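Local coordinates for protein ribose-phosphate pyrophosphokinase (Thermus thermophilus, PDB 7PN0) that catalyses the transfer of pyrophosphate from ATP to ribose 5-phosphate, making phosphoribosyl pyrophosphate, the activated sugar used in nucleotide synthesis, at residues 1-6 with 46-51; 39-43 with 71-76; 187-191 with 202-207. All coordinates share one frame. Where two conformers were deposited one is given. Residues are numbered along the deposited sequence.

Contact 1. Residues 1-6 with 46-51. With SO4 (sulfate ion), chain E.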
loop_
_atom_site.group_PDB
_atom_site.type_symbol
_atom_site.label_atom_id
_atom_site.label_comp_id
_atom_site.label_asym_id
_atom_site.label_seq_id
_atom_site.Cartn_x
_atom_site.Cartn_y
_atom_site.Cartn_z
ATOM N N ARG A 1 8.445 -6.773 25.932
ATOM C CA ARG A 1 8.219 -7.629 24.740
ATOM C C ARG A 1 8.981 -8.933 24.945
ATOM O O ARG A 1 10.186 -8.975 24.740
ATOM C CB ARG A 1 8.621 -6.900 23.450
ATOM C CG ARG A 1 7.678 -5.738 23.155
ATOM C CD ARG A 1 7.889 -4.955 21.877
ATOM N NE ARG A 1 6.826 -3.965 21.752
ATOM C CZ ARG A 1 6.758 -3.034 20.802
ATOM N NH1 ARG A 1 5.736 -2.199 20.777
ATOM N NH2 ARG A 1 7.715 -2.919 19.894
ATOM N N PRO A 2 8.309 -10.015 25.393
ATOM C CA PRO A 2 8.957 -11.310 25.518
ATOM C C PRO A 2 9.475 -11.834 24.166
ATOM O O PRO A 2 8.830 -11.668 23.161
ATOM C CB PRO A 2 7.852 -12.210 26.080
ATOM C CG PRO A 2 6.569 -11.512 25.681
ATOM C CD PRO A 2 6.904 -10.045 25.839
ATOM N N LEU A 3 10.611 -12.518 24.214
ATOM C CA LEU A 3 11.167 -13.228 23.055
ATOM C C LEU A 3 10.482 -14.601 22.955
ATOM O O LEU A 3 10.560 -15.383 23.888
ATOM C CB LEU A 3 12.672 -13.327 23.301
ATOM C CG LEU A 3 13.466 -14.154 22.293
ATOM C CD1 LEU A 3 13.208 -13.701 20.871
ATOM C CD2 LEU A 3 14.954 -14.050 22.613
ATOM N N LEU A 4 9.862 -14.919 21.833
ATOM C CA LEU A 4 9.069 -16.140 21.645
ATOM C C LEU A 4 9.488 -16.812 20.342
ATOM O O LEU A 4 9.558 -16.144 19.277
ATOM C CB LEU A 4 7.598 -15.765 21.613
ATOM C CG LEU A 4 7.030 -15.099 22.879
ATOM C CD1 LEU A 4 5.543 -14.840 22.698
ATOM C CD2 LEU A 4 7.221 -15.989 24.106
ATOM N N ILE A 5 9.752 -18.111 20.401
ATOM C CA ILE A 5 10.226 -18.828 19.198
ATOM C C ILE A 5 9.260 -19.974 18.934
ATOM O O ILE A 5 8.810 -20.618 19.909
ATOM C CB ILE A 5 11.716 -19.213 19.322
ATOM C CG1 ILE A 5 12.189 -20.056 18.148
ATOM C CG2 ILE A 5 12.079 -19.830 20.661
ATOM C CD1 ILE A 5 13.670 -19.914 17.894
ATOM N N PHE A 6 8.865 -20.116 17.666
ATOM C CA PHE A 6 7.977 -21.189 17.167
ATOM C C PHE A 6 8.588 -21.832 15.938
ATOM O O PHE A 6 9.501 -21.255 15.333
ATOM C CB PHE A 6 6.592 -20.632 16.839
ATOM C CG PHE A 6 5.960 -19.885 17.985
ATOM C CD1 PHE A 6 6.202 -18.541 18.176
ATOM C CD2 PHE A 6 5.095 -20.531 18.854
ATOM C CE1 PHE A 6 5.635 -17.870 19.252
ATOM C CE2 PHE A 6 4.495 -19.840 19.885
ATOM C CZ PHE A 6 4.786 -18.527 20.105
ATOM N N SER A 46 -0.912 -17.347 24.499
ATOM C CA SER A 46 -0.826 -15.922 24.069
ATOM C C SER A 46 0.593 -15.630 23.602
ATOM O O SER A 46 1.517 -16.124 24.212
ATOM C CB SER A 46 -1.254 -15.004 25.166
ATOM O OG SER A 46 -1.083 -13.684 24.758
ATOM N N LEU A 47 0.744 -14.895 22.496
ATOM C CA LEU A 47 2.054 -14.298 22.120
ATOM C C LEU A 47 1.891 -12.784 21.996
ATOM O O LEU A 47 2.694 -12.143 21.311
ATOM C CB LEU A 47 2.564 -14.999 20.859
ATOM C CG LEU A 47 1.546 -15.118 19.729
ATOM C CD1 LEU A 47 1.028 -13.744 19.385
ATOM C CD2 LEU A 47 2.140 -15.791 18.481
ATOM N N ARG A 48 0.838 -12.236 22.626
ATOM C CA ARG A 48 0.484 -10.801 22.580
ATOM C C ARG A 48 1.683 -9.944 22.994
ATOM O O ARG A 48 2.288 -10.226 24.048
ATOM C CB ARG A 48 -0.712 -10.530 23.494
ATOM C CG ARG A 48 -1.304 -9.143 23.316
ATOM C CD ARG A 48 -2.569 -8.961 24.117
ATOM N NE ARG A 48 -3.671 -9.760 23.577
ATOM C CZ ARG A 48 -4.586 -9.310 22.747
ATOM N NH1 ARG A 48 -4.526 -8.068 22.290
ATOM N NH2 ARG A 48 -5.565 -10.108 22.381
ATOM N N GLU A 49 2.021 -8.944 22.172
ATOM C CA GLU A 49 3.140 -7.980 22.349
ATOM C C GLU A 49 4.462 -8.738 22.435
ATOM O O GLU A 49 5.466 -8.148 22.910
ATOM C CB GLU A 49 2.906 -6.988 23.489
ATOM C CG GLU A 49 1.576 -6.281 23.386
ATOM C CD GLU A 49 1.334 -5.485 22.103
ATOM O OE1 GLU A 49 0.193 -5.593 21.482
ATOM O OE2 GLU A 49 2.324 -4.906 21.618
ATOM N N GLY A 50 4.495 -9.931 21.834
ATOM C CA GLY A 50 5.719 -10.754 21.766
ATOM C C GLY A 50 6.600 -10.345 20.610
ATOM O O GLY A 50 6.082 -9.775 19.637
ATOM N N ASP A 51 7.905 -10.593 20.746
ATOM C CA ASP A 51 8.889 -10.535 19.651
ATOM C C ASP A 51 9.016 -11.953 19.141
ATOM O O ASP A 51 9.665 -12.809 19.833
ATOM C CB ASP A 51 10.182 -9.907 20.162
ATOM C CG ASP A 51 11.119 -9.402 19.095
ATOM O OD1 ASP A 51 10.712 -9.336 17.929
ATOM O OD2 ASP A 51 12.266 -9.032 19.470
HETATM S S SO4 E . -4.557 -13.480 23.795
HETATM O O1 SO4 E . -3.453 -12.686 24.109
HETATM O O2 SO4 E . -4.693 -14.545 24.760
HETATM O O3 SO4 E . -5.762 -12.704 23.832
HETATM O O4 SO4 E . -4.378 -14.083 22.489
#
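The side chain of L4 lies across the L47–G50 turn, its CD1 3.5 Å from CB of L47 and 4.2 Å from CA of G50. CD2 of L47 is 4.1 Å from CZ of F6, so one leucine serves two residues from the same side of strand 3-7. The turn is type II, closed by G50 N to L47 O at 2.9 Å; a CB on G50 would clash with CD1 of L4. Beyond it the segments join in parallel: D51 N donates to P2 O (2.8 Å) and L4 N to D51 O (2.9 Å), bracketing the L3–D51 bridge. S46 OG (2.7 Å) and R48 NE (3.0 Å) hydrogen-bond O1 of a sulfate, probably from the crystallisation liquor, which also meets S302 of the second subunit and R103 of the fourth. E49 OE1 forms a salt bridge with R83 of the second subunit. The L3–D51 bridge starts the pairing of strands 3-7 and 51-55 at one edge of the parallel sheet of an N-terminal PRTase-like domain.

Contact 2. Residues 39-43 with 71-76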
loop_
_atom_site.group_PDB
_atom_site.type_symbol
_atom_site.label_atom_id
_atom_site.label_comp_id
_atom_site.label_asym_id
_atom_site.label_seq_id
_atom_site.Cartn_x
_atom_site.Cartn_y
_atom_site.Cartn_z
ATOM N N LEU A 39 -4.579 -26.668 5.202
ATOM C CA LEU A 39 -3.791 -26.493 6.431
ATOM C C LEU A 39 -4.563 -25.640 7.444
ATOM O O LEU A 39 -5.488 -24.880 7.067
ATOM C CB LEU A 39 -2.473 -25.785 6.107
ATOM C CG LEU A 39 -1.202 -26.599 5.934
ATOM C CD1 LEU A 39 -1.417 -28.083 5.831
ATOM C CD2 LEU A 39 -0.317 -26.041 4.856
ATOM N N PHE A 40 -4.159 -25.813 8.680
ATOM C CA PHE A 40 -4.698 -25.116 9.869
ATOM C C PHE A 40 -3.555 -24.913 10.847
ATOM O O PHE A 40 -2.873 -25.888 11.200
ATOM C CB PHE A 40 -5.839 -25.934 10.472
ATOM C CG PHE A 40 -6.388 -25.349 11.756
ATOM C CD1 PHE A 40 -7.395 -24.405 11.734
ATOM C CD2 PHE A 40 -5.921 -25.781 12.984
ATOM C CE1 PHE A 40 -7.905 -23.875 12.914
ATOM C CE2 PHE A 40 -6.447 -25.267 14.161
ATOM C CZ PHE A 40 -7.428 -24.310 14.119
ATOM N N VAL A 41 -3.363 -23.682 11.320
ATOM C CA VAL A 41 -2.330 -23.380 12.346
ATOM C C VAL A 41 -3.035 -22.793 13.569
ATOM O O VAL A 41 -4.095 -22.145 13.419
ATOM C CB VAL A 41 -1.231 -22.443 11.820
ATOM C CG1 VAL A 41 -0.550 -23.041 10.581
ATOM C CG2 VAL A 41 -1.759 -21.059 11.578
ATOM N N ARG A 42 -2.462 -22.984 14.749
ATOM C CA ARG A 42 -3.003 -22.404 15.990
ATOM C C ARG A 42 -1.882 -22.276 17.024
ATOM O O ARG A 42 -1.231 -23.252 17.312
ATOM C CB ARG A 42 -4.174 -23.270 16.490
ATOM C CG ARG A 42 -4.937 -22.652 17.667
ATOM C CD ARG A 42 -6.041 -23.549 18.244
ATOM N NE ARG A 42 -5.497 -24.825 18.727
ATOM C CZ ARG A 42 -5.920 -26.054 18.398
ATOM N NH1 ARG A 42 -5.312 -27.106 18.913
ATOM N NH2 ARG A 42 -6.938 -26.250 17.570
ATOM N N TYR A 43 -1.739 -21.100 17.632
ATOM C CA TYR A 43 -0.829 -20.889 18.782
ATOM C C TYR A 43 -1.614 -21.230 20.047
ATOM O O TYR A 43 -2.732 -20.728 20.256
ATOM C CB TYR A 43 -0.290 -19.466 18.843
ATOM C CG TYR A 43 0.585 -19.098 17.671
ATOM C CD1 TYR A 43 1.912 -19.498 17.609
ATOM C CD2 TYR A 43 0.072 -18.367 16.599
ATOM C CE1 TYR A 43 2.721 -19.151 16.540
ATOM C CE2 TYR A 43 0.875 -17.994 15.528
ATOM C CZ TYR A 43 2.188 -18.439 15.473
ATOM O OH TYR A 43 3.014 -18.099 14.443
ATOM N N MET A 71 0.833 -18.709 6.926
ATOM C CA MET A 71 -0.294 -18.807 7.893
ATOM C C MET A 71 0.188 -18.559 9.344
ATOM O O MET A 71 -0.507 -17.870 10.085
ATOM C CB MET A 71 -0.929 -20.190 7.784
ATOM C CG MET A 71 -1.673 -20.370 6.558
ATOM S SD MET A 71 -2.328 -22.040 6.431
ATOM C CE MET A 71 -3.569 -21.993 7.711
ATOM N N MET A 72 1.379 -19.024 9.741
ATOM C CA MET A 72 1.896 -18.769 11.121
ATOM C C MET A 72 2.253 -17.294 11.297
ATOM O O MET A 72 1.980 -16.735 12.349
ATOM C CB MET A 72 3.098 -19.662 11.410
ATOM C CG MET A 72 2.699 -21.088 11.597
ATOM S SD MET A 72 4.088 -22.131 12.077
ATOM C CE MET A 72 4.300 -21.559 13.748
ATOM N N VAL A 73 2.784 -16.645 10.259
ATOM C CA VAL A 73 3.090 -15.195 10.300
ATOM C C VAL A 73 1.781 -14.422 10.405
ATOM O O VAL A 73 1.632 -13.524 11.336
ATOM C CB VAL A 73 3.890 -14.805 9.047
ATOM C CG1 VAL A 73 3.816 -13.314 8.825
ATOM C CG2 VAL A 73 5.311 -15.303 9.160
ATOM N N ASP A 74 0.836 -14.768 9.541
ATOM C CA ASP A 74 -0.523 -14.160 9.550
ATOM C C ASP A 74 -1.198 -14.262 10.937
ATOM O O ASP A 74 -1.731 -13.248 11.467
ATOM C CB ASP A 74 -1.374 -14.753 8.446
ATOM C CG ASP A 74 -2.749 -14.142 8.430
ATOM O OD1 ASP A 74 -2.859 -12.885 8.196
ATOM O OD2 ASP A 74 -3.676 -14.904 8.685
ATOM N N ALA A 75 -1.240 -15.475 11.467
ATOM C CA ALA A 75 -1.909 -15.820 12.736
ATOM C C ALA A 75 -1.190 -15.082 13.869
ATOM O O ALA A 75 -1.884 -14.571 14.775
ATOM C CB ALA A 75 -1.895 -17.314 12.906
ATOM N N ALA A 76 0.144 -14.956 13.810
ATOM C CA ALA A 76 0.930 -14.244 14.845
ATOM C C ALA A 76 0.525 -12.783 14.841
ATOM O O ALA A 76 0.303 -12.248 15.969
ATOM C CB ALA A 76 2.420 -14.388 14.654
#
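Strand 39-43 crosses helix 71-76 with their axes 8.4 Å apart at closest approach and an angle of 41° between their directions. The CA atoms nearest each other are those of V41 and M72, 6.4 Å apart. L39, V41 and Y43 point their CA-to-CB bonds at the helix, while F40 and R42 point away. M71 reaches along the strand: its SD is 3.8 Å from CB of L39, and its CE is 3.5 Å from O of L39. V41 sits between helix side chains, with CG2 4.0 Å from CB of both M71 and A75 and CG1 3.9 Å from CG of M72. Strand 39-43 pairs with 29-33 in a two-stranded antiparallel sheet, and this packing sets it against helix 62-78 of the N-terminal PRTase-like domain. F40, on the other face, packs on I104 of the fourth subunit, and its side chain is about 5 Å from a bound ADP. Y43 is the polar exception among the helix-facing residues. Its OH donates to O of M72 at 2.7 Å, an oxygen that also accepts the helical bond from N of A76 (2.9 Å), while CE2 of the ring touches CB of A75 at 3.9 Å.

Contact 3. Residues 187-191 with 202-207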
loop_
_atom_site.group_PDB
_atom_site.type_symbol
_atom_site.label_atom_id
_atom_site.label_comp_id
_atom_site.label_asym_id
_atom_site.label_seq_id
_atom_site.Cartn_x
_atom_site.Cartn_y
_atom_site.Cartn_z
ATOM N N LEU A 187 44.267 -21.142 -4.194
ATOM C CA LEU A 187 42.965 -21.275 -4.895
ATOM C C LEU A 187 43.244 -21.802 -6.290
ATOM O O LEU A 187 44.140 -21.270 -6.930
ATOM C CB LEU A 187 42.266 -19.916 -4.924
ATOM C CG LEU A 187 40.884 -19.877 -5.560
ATOM C CD1 LEU A 187 39.900 -20.752 -4.814
ATOM C CD2 LEU A 187 40.372 -18.443 -5.625
ATOM N N ALA A 188 42.566 -22.861 -6.711
ATOM C CA ALA A 188 42.716 -23.417 -8.069
ATOM C C ALA A 188 41.358 -23.352 -8.747
ATOM O O ALA A 188 40.355 -23.218 -8.033
ATOM C CB ALA A 188 43.241 -24.825 -8.009
ATOM N N PHE A 189 41.344 -23.481 -10.069
ATOM C CA PHE A 189 40.114 -23.549 -10.884
ATOM C C PHE A 189 40.209 -24.783 -11.769
ATOM O O PHE A 189 41.254 -24.975 -12.441
ATOM C CB PHE A 189 39.923 -22.252 -11.684
ATOM C CG PHE A 189 38.624 -22.230 -12.446
ATOM C CD1 PHE A 189 38.510 -22.813 -13.692
ATOM C CD2 PHE A 189 37.490 -21.698 -11.864
ATOM C CE1 PHE A 189 37.285 -22.861 -14.346
ATOM C CE2 PHE A 189 36.271 -21.729 -12.527
ATOM C CZ PHE A 189 36.166 -22.327 -13.758
ATOM N N ILE A 190 39.134 -25.551 -11.869
ATOM C CA ILE A 190 39.115 -26.719 -12.786
ATOM C C ILE A 190 37.951 -26.537 -13.767
ATOM O O ILE A 190 36.775 -26.525 -13.363
ATOM C CB ILE A 190 39.154 -28.050 -12.000
ATOM C CG1 ILE A 190 39.434 -29.245 -12.924
ATOM C CG2 ILE A 190 37.895 -28.261 -11.156
ATOM C CD1 ILE A 190 39.889 -30.529 -12.191
ATOM N N ASP A 191 38.300 -26.226 -15.014
ATOM C CA ASP A 191 37.342 -26.122 -16.142
ATOM C C ASP A 191 37.120 -27.557 -16.617
ATOM O O ASP A 191 38.101 -28.173 -17.100
ATOM C CB ASP A 191 37.870 -25.165 -17.220
ATOM C CG ASP A 191 36.957 -25.013 -18.427
ATOM O OD1 ASP A 191 35.722 -24.950 -18.248
ATOM O OD2 ASP A 191 37.484 -24.969 -19.539
ATOM N N VAL A 202 38.468 -32.948 -18.279
ATOM C CA VAL A 202 39.246 -31.784 -17.760
ATOM C C VAL A 202 39.776 -30.984 -18.959
ATOM O O VAL A 202 40.714 -31.456 -19.614
ATOM C CB VAL A 202 40.385 -32.205 -16.810
ATOM C CG1 VAL A 202 41.064 -30.988 -16.195
ATOM C CG2 VAL A 202 39.886 -33.148 -15.720
ATOM N N ARG A 203 39.184 -29.818 -19.232
ATOM C CA ARG A 203 39.610 -28.895 -20.321
ATOM C C ARG A 203 40.826 -28.096 -19.844
ATOM O O ARG A 203 41.835 -28.089 -20.543
ATOM C CB ARG A 203 38.483 -27.939 -20.734
ATOM C CG ARG A 203 37.415 -28.558 -21.628
ATOM C CD ARG A 203 36.615 -27.514 -22.406
ATOM N NE ARG A 203 36.877 -27.490 -23.847
ATOM C CZ ARG A 203 36.041 -27.013 -24.771
ATOM N NH1 ARG A 203 34.867 -26.509 -24.422
ATOM N NH2 ARG A 203 36.382 -27.045 -26.051
ATOM N N MET A 204 40.732 -27.439 -18.691
ATOM C CA MET A 204 41.810 -26.556 -18.181
ATOM C C MET A 204 41.915 -26.691 -16.664
ATOM O O MET A 204 40.870 -26.832 -16.011
ATOM C CB MET A 204 41.514 -25.094 -18.525
ATOM C CG MET A 204 42.641 -24.169 -18.150
ATOM S SD MET A 204 42.767 -22.755 -19.273
ATOM C CE MET A 204 43.355 -23.590 -20.746
ATOM N N LEU A 205 43.133 -26.606 -16.139
ATOM C CA LEU A 205 43.416 -26.444 -14.694
ATOM C C LEU A 205 44.287 -25.206 -14.514
ATOM O O LEU A 205 45.320 -25.105 -15.213
ATOM C CB LEU A 205 44.130 -27.708 -14.210
ATOM C CG LEU A 205 44.421 -27.799 -12.714
ATOM C CD1 LEU A 205 43.134 -27.981 -11.914
ATOM C CD2 LEU A 205 45.391 -28.946 -12.442
ATOM N N VAL A 206 43.909 -24.286 -13.622
ATOM C CA VAL A 206 44.847 -23.215 -13.175
ATOM C C VAL A 206 45.018 -23.344 -11.657
ATOM O O VAL A 206 43.985 -23.542 -10.933
ATOM C CB VAL A 206 44.478 -21.799 -13.692
ATOM C CG1 VAL A 206 43.203 -21.779 -14.516
ATOM C CG2 VAL A 206 44.478 -20.733 -12.609
ATOM N N GLY A 207 46.281 -23.254 -11.219
ATOM C CA GLY A 207 46.757 -23.729 -9.907
ATOM C C GLY A 207 47.144 -25.194 -9.986
ATOM O O GLY A 207 47.046 -25.806 -11.080
#
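Strands 187-194 and 200-206 form a β-hairpin at one edge of a mixed seven-stranded sheet, and a classic β-bulge, with R203 and M204 both opposite D191, interrupts their antiparallel pairing. I190 (chi1 t, chi2 t) and L205 (t, p) share one face: CD1 of L205 comes 4.0 Å from CB of I190, whose CG1 lies equally far from CG1 of V202. F189, V206, D191 and M204 occupy the other face. F189 (chi1 t, chi2 -84°) leads its ring away from the partner strand to meet F189 of the fifth subunit edge-to-face, and only its CB approaches CG1 of V206 (4.4 Å). V206 has chi1 near 2°, between the rotamer wells and almost eclipsed. M204, t at chi1 but off-rotamer at chi2 (148°), leads its end outward and packs on G207 of the fifth subunit. The end of R203 leads away, and its NH1 makes a salt bridge with E193. At the bulge, O of D191 accepts from both N of R203 (2.9 Å) and N of M204 (3.2 Å).

How the contacts relate
Contacts 1 and 2 belong to the N-terminal domain and interlock along the chain, their segments alternating in the order 1-6, 39-43, 46-51, 71-76. Their centres are 14 Å apart and they touch directly: CE2 of F6 lies 3.5 Å from CD1 of Y43, in an edge-to-face pair, F6 also packs on M72, and L47 on A76. The inner part of contact 1 is thus joined to the buried contact 2. Contact 3 follows later in the sequence, in the mixed sheet on the opposite side of the chain's centre, about 52 and 50 Å from the centres of contacts 1 and 2. All three border other subunits of the hexamer: contact 1 the second, third and fourth, contact 2 the second and fourth, contact 3 the fifth.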